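D-glyceraldehyde dehydrogenase (NADP(+)) (Thermoplasma acidophilum, PDB 5IZD) catalyses the NADP-dependent oxidation of D-glyceraldehyde to (R)-glycerate in the non-phosphorylated Entner-Doudoroff pathway, working as a homotetramer. Local coordinates at residues A410-T415 with E432-M437; P253-K258 with R286-E291. All blocks are in the same frame, centred on the assembly; numbering follows the deposited sequence.

Contact 1. Residues A410-T415 with E432-M437; sequences ASYLFT and ELYVNM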
# COMPACT_ATOMS: atom_id res chain seq x y z
N ALA A 410 2.67 -15.44 20.71
CA ALA A 410 3.12 -14.28 21.49
C ALA A 410 4.39 -14.54 22.26
O ALA A 410 4.81 -15.68 22.44
CB ALA A 410 2.04 -13.86 22.45
N SER A 411 4.99 -13.44 22.73
CA SER A 411 6.21 -13.48 23.50
C SER A 411 6.36 -12.11 24.19
O SER A 411 5.71 -11.14 23.76
CB SER A 411 7.42 -13.79 22.57
OG SER A 411 7.59 -12.75 21.63
N TYR A 412 7.15 -12.07 25.27
CA TYR A 412 7.30 -10.91 26.16
C TYR A 412 8.75 -10.73 26.51
O TYR A 412 9.45 -11.71 26.80
CB TYR A 412 6.47 -11.05 27.47
CG TYR A 412 4.99 -11.25 27.21
CD1 TYR A 412 4.50 -12.51 27.00
CD2 TYR A 412 4.10 -10.19 27.21
CE1 TYR A 412 3.13 -12.73 26.76
CE2 TYR A 412 2.72 -10.38 26.94
CZ TYR A 412 2.25 -11.65 26.70
OH TYR A 412 0.94 -11.88 26.38
N LEU A 413 9.20 -9.48 26.54
CA LEU A 413 10.61 -9.18 26.85
C LEU A 413 10.70 -7.93 27.72
O LEU A 413 10.15 -6.92 27.32
CB LEU A 413 11.35 -8.91 25.52
CG LEU A 413 12.80 -8.41 25.61
CD1 LEU A 413 13.70 -9.42 26.29
CD2 LEU A 413 13.29 -8.08 24.19
N PHE A 414 11.41 -7.97 28.83
CA PHE A 414 11.65 -6.80 29.64
C PHE A 414 13.13 -6.52 29.70
O PHE A 414 13.90 -7.35 30.17
CB PHE A 414 11.05 -6.97 31.04
CG PHE A 414 9.57 -6.73 31.06
CD1 PHE A 414 8.71 -7.66 30.51
CD2 PHE A 414 9.06 -5.51 31.49
CE1 PHE A 414 7.34 -7.39 30.42
CE2 PHE A 414 7.70 -5.24 31.42
CZ PHE A 414 6.85 -6.18 30.86
N THR A 415 13.53 -5.36 29.22
CA THR A 415 14.91 -4.95 29.20
C THR A 415 14.96 -3.47 28.87
O THR A 415 14.00 -2.96 28.29
CB THR A 415 15.71 -5.66 28.06
OG1 THR A 415 17.10 -5.35 28.14
CG2 THR A 415 15.23 -5.26 26.67
N GLU A 432 4.00 -12.16 17.76
CA GLU A 432 3.90 -10.96 18.60
C GLU A 432 4.98 -10.93 19.67
O GLU A 432 5.19 -11.92 20.39
CB GLU A 432 2.52 -10.83 19.26
CG GLU A 432 1.38 -10.89 18.28
CD GLU A 432 0.01 -10.82 18.90
OE1 GLU A 432 -0.89 -10.43 18.12
OE2 GLU A 432 -0.23 -11.23 20.09
N LEU A 433 5.72 -9.80 19.73
CA LEU A 433 6.68 -9.57 20.80
C LEU A 433 6.22 -8.33 21.57
O LEU A 433 6.15 -7.25 21.01
CB LEU A 433 8.11 -9.46 20.25
CG LEU A 433 9.21 -9.09 21.25
CD1 LEU A 433 9.46 -10.16 22.30
CD2 LEU A 433 10.48 -8.77 20.49
N TYR A 434 5.91 -8.48 22.85
CA TYR A 434 5.54 -7.40 23.73
C TYR A 434 6.78 -6.99 24.55
O TYR A 434 7.36 -7.77 25.33
CB TYR A 434 4.36 -7.82 24.66
CG TYR A 434 3.06 -8.09 23.90
CD1 TYR A 434 2.18 -7.06 23.58
CD2 TYR A 434 2.71 -9.40 23.53
CE1 TYR A 434 1.00 -7.30 22.87
CE2 TYR A 434 1.53 -9.65 22.83
CZ TYR A 434 0.70 -8.59 22.48
OH TYR A 434 -0.47 -8.85 21.78
N VAL A 435 7.19 -5.75 24.36
CA VAL A 435 8.44 -5.24 24.90
C VAL A 435 8.08 -4.21 25.94
O VAL A 435 7.58 -3.15 25.60
CB VAL A 435 9.28 -4.55 23.80
CG1 VAL A 435 10.55 -3.96 24.40
CG2 VAL A 435 9.60 -5.54 22.67
N ASN A 436 8.37 -4.54 27.20
CA ASN A 436 8.15 -3.69 28.37
C ASN A 436 6.69 -3.28 28.55
O ASN A 436 6.37 -2.21 29.06
CB ASN A 436 9.10 -2.48 28.37
CG ASN A 436 10.55 -2.89 28.39
OD1 ASN A 436 10.99 -3.80 29.13
ND2 ASN A 436 11.30 -2.23 27.59
N MET A 437 5.80 -4.19 28.17
CA MET A 437 4.38 -3.94 28.30
C MET A 437 3.59 -5.23 28.14
O MET A 437 4.08 -6.17 27.57
CB MET A 437 3.90 -2.95 27.24
CG MET A 437 4.01 -3.41 25.79
SD MET A 437 3.34 -2.19 24.60
CE MET A 437 1.60 -2.66 24.61

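Contact 2. Residues P253-K258 with R286-E291; sequences PFMVWK and RLYVHE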
# COMPACT_ATOMS: atom_id res chain seq x y z
N PRO A 253 7.01 -17.42 25.48
CA PRO A 253 8.05 -17.18 26.47
C PRO A 253 7.97 -15.76 27.05
O PRO A 253 7.75 -14.80 26.31
CB PRO A 253 9.35 -17.35 25.66
CG PRO A 253 9.02 -16.86 24.28
CD PRO A 253 7.50 -17.19 24.11
N PHE A 254 8.22 -15.67 28.35
CA PHE A 254 8.28 -14.43 29.09
C PHE A 254 9.73 -14.21 29.56
O PHE A 254 10.21 -14.89 30.49
CB PHE A 254 7.32 -14.51 30.27
CG PHE A 254 6.95 -13.18 30.86
CD1 PHE A 254 7.84 -12.50 31.69
CD2 PHE A 254 5.74 -12.58 30.56
CE1 PHE A 254 7.51 -11.27 32.24
CE2 PHE A 254 5.42 -11.34 31.08
CZ PHE A 254 6.30 -10.69 31.92
N MET A 255 10.41 -13.22 28.97
CA MET A 255 11.85 -13.07 29.13
C MET A 255 12.17 -11.78 29.89
O MET A 255 11.76 -10.70 29.48
CB MET A 255 12.49 -13.04 27.72
CG MET A 255 12.38 -14.38 26.99
SD MET A 255 12.68 -14.27 25.20
CE MET A 255 11.13 -13.53 24.68
N VAL A 256 12.93 -11.87 30.97
CA VAL A 256 13.23 -10.75 31.84
C VAL A 256 14.75 -10.68 31.93
O VAL A 256 15.40 -11.48 32.62
CB VAL A 256 12.59 -10.93 33.23
CG1 VAL A 256 12.86 -9.71 34.11
CG2 VAL A 256 11.06 -11.19 33.09
N TRP A 257 15.32 -9.72 31.21
CA TRP A 257 16.77 -9.56 31.18
C TRP A 257 17.21 -8.91 32.51
O TRP A 257 16.37 -8.43 33.27
CB TRP A 257 17.18 -8.77 29.95
CG TRP A 257 18.63 -8.82 29.71
CD1 TRP A 257 19.51 -7.76 29.76
CD2 TRP A 257 19.43 -9.98 29.42
NE1 TRP A 257 20.78 -8.19 29.52
CE2 TRP A 257 20.77 -9.54 29.29
CE3 TRP A 257 19.15 -11.33 29.22
CZ2 TRP A 257 21.83 -10.41 28.99
CZ3 TRP A 257 20.17 -12.21 28.96
CH2 TRP A 257 21.52 -11.75 28.84
N LYS A 258 18.51 -8.99 32.82
CA LYS A 258 19.06 -8.45 34.08
C LYS A 258 18.80 -6.97 34.30
O LYS A 258 18.77 -6.55 35.43
CB LYS A 258 20.58 -8.69 34.22
CG LYS A 258 21.43 -8.18 33.10
CD LYS A 258 22.95 -8.20 33.43
CE LYS A 258 23.67 -8.15 32.11
NZ LYS A 258 25.14 -8.33 32.18
N ARG A 286 6.00 -19.79 29.64
CA ARG A 286 7.35 -20.22 30.07
C ARG A 286 8.06 -19.00 30.58
O ARG A 286 8.09 -18.02 29.87
CB ARG A 286 8.19 -20.67 28.88
CG ARG A 286 7.56 -21.67 27.99
CD ARG A 286 8.49 -21.98 26.88
NE ARG A 286 8.18 -21.31 25.61
CZ ARG A 286 9.02 -21.16 24.61
NH1 ARG A 286 10.30 -21.52 24.75
NH2 ARG A 286 8.59 -20.61 23.51
N LEU A 287 8.69 -19.08 31.74
CA LEU A 287 9.32 -17.92 32.36
C LEU A 287 10.85 -18.11 32.33
O LEU A 287 11.36 -19.09 32.80
CB LEU A 287 8.76 -17.75 33.77
CG LEU A 287 9.28 -16.63 34.65
CD1 LEU A 287 9.20 -15.30 33.94
CD2 LEU A 287 8.49 -16.56 35.93
N TYR A 288 11.54 -17.15 31.70
CA TYR A 288 13.00 -17.10 31.58
C TYR A 288 13.47 -15.81 32.24
O TYR A 288 13.19 -14.72 31.72
CB TYR A 288 13.44 -17.08 30.10
CG TYR A 288 13.03 -18.32 29.37
CD1 TYR A 288 13.70 -19.49 29.53
CD2 TYR A 288 11.95 -18.31 28.54
CE1 TYR A 288 13.36 -20.63 28.84
CE2 TYR A 288 11.60 -19.43 27.84
CZ TYR A 288 12.29 -20.58 27.99
OH TYR A 288 11.82 -21.72 27.36
N VAL A 289 14.20 -15.94 33.36
CA VAL A 289 14.68 -14.79 34.09
C VAL A 289 16.21 -14.83 34.21
O VAL A 289 16.85 -15.87 34.46
CB VAL A 289 14.02 -14.68 35.47
CG1 VAL A 289 14.38 -13.39 36.15
CG2 VAL A 289 12.49 -14.78 35.35
N HIS A 290 16.82 -13.69 34.06
CA HIS A 290 18.26 -13.65 34.13
C HIS A 290 18.74 -14.10 35.51
O HIS A 290 18.15 -13.72 36.53
CB HIS A 290 18.75 -12.26 33.74
CG HIS A 290 20.22 -12.18 33.52
ND1 HIS A 290 21.12 -12.33 34.55
CD2 HIS A 290 20.95 -11.94 32.41
CE1 HIS A 290 22.36 -12.19 34.08
NE2 HIS A 290 22.29 -11.95 32.78
N GLU A 291 19.75 -14.98 35.51
CA GLU A 291 20.37 -15.51 36.75
C GLU A 291 20.68 -14.50 37.88
O GLU A 291 20.56 -14.84 39.05
CB GLU A 291 21.64 -16.33 36.45
CG GLU A 291 22.82 -15.56 35.81
CD GLU A 291 24.05 -16.45 35.51
OE1 GLU A 291 25.15 -15.89 35.30
OE2 GLU A 291 23.93 -17.69 35.48
O HOH W 1 24.53 -11.45 31.42

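Contact 1. Residues A410-T415 with E432-M437
The Phe414 ring has Asn436 CA over one face, 3.8 Å from its centroid, as a CH-pi contact. Just past the strand ends the Asn436 amide grips Thr415 twice. Thr415 N reaches a lone pair of Asn436 OD1 at 3.0 Å, in the carbonyl plane. Asn436 ND2 gives a hydrogen to Thr415 O at 2.9 Å.

The ring of Tyr412 lies beside that of Tyr434, near parallel at 20° but slid so far that the rings barely overlap. Its CE2 comes 3.5 Å from CD2 of Tyr434. Both side chains point the same way from neighbouring parallel strands. Tyr434 OH donates to Glu432 OE2, meeting it from above the carboxylate plane. The other carboxylate oxygen of Glu432 is bonded to His447, and Tyr412 OH to Ile282 O.

Between the backbones, Tyr434 N bonds to Ser411 O, and Leu413 N to Tyr434 O. Ser411 OG sits between its own N and carbonyl carbon (chi1 64°). There it donates to Glu432 O at 2.8 Å and touches Leu433 CD1.

The pair belongs to a right-handed beta-alpha-beta crossover, with helix 418-427 packed on Leu413 and Val435. Helix 262-274 packs against Tyr412 and Phe414. Strand 252-256 flanks 410-414, and beyond 432-435 a strand of the second subunit continues the sheet.

Contact 2. Residues P253-K258 with R286-E291
His290 CG is anti to its backbone N (chi1 -169°), as is Trp257 CG (chi1 -168°). These torsions set the two CG atoms at the end of a parallel strand pair. The pair lies in the catalytic domain sheet of the aldehyde dehydrogenase fold. The second torsions turn the rings into a T-shaped stack, planes at 89°, with the His290 edge at the face of the Trp257 six-membered ring. His290 CD2 is 3.5 Å from Trp257 CZ3. Lys258 CB lies over the centre of one imidazole face, 3.6 Å from the ring centroid, in a CH-pi contact. Imidazole is thus packed by an indole at its edge and an aliphatic chain over its face. His290 ND1 is bonded to Asp292 N, which helps fix the ring's rotation.

Four backbone bonds tie the strands: Phe254 N to Arg286 O, Tyr288 N to Phe254 O, Val256 N to Tyr288 O, and His290 N to Val256 O.

On one face of the sheet Pro253 CB sits over the centre of the Arg286 guanidinium, 4.0 Å from CZ. The same CB meets the edge of the Tyr288 ring at CE2, 3.8 Å away. Arg286 NH1 donates to Tyr288 OH at 3.0 Å. The guanidinium also bonds to carbonyls of Lys251, Leu401 and Ala402, and Tyr288 OH to Gln373. On the other face Phe254 CD1 touches Leu287 CD1, and helix 262-274 packs against both residues. A water lies in the imidazole plane, 2.7 Å from His290 NE2, and takes a weak bond from Lys258 NZ.

Overall arrangement
Contacts 1 and 2 are neighbouring parts of one sheet, with centres 11 Å apart. Strands 410-414 and 252-256 join them. Met255 N is 2.8 Å from Tyr412 O, and Met255 O is 2.8 Å from Phe414 N, both probable hydrogen bonds. Tyr412 CB packs on Phe254 CD2 at 3.5 Å. Both segments of contact 2 precede those of contact 1 in the sequence. In contact 1 the Glu432 side chain is about 8 Å from that of Glu247, the predicted proton acceptor, and about 7 Å from that of Arg157, which probably binds substrate. In contact 2 the Arg286 side chain is about 7 Å from that of Ile382, which probably binds NADP(+).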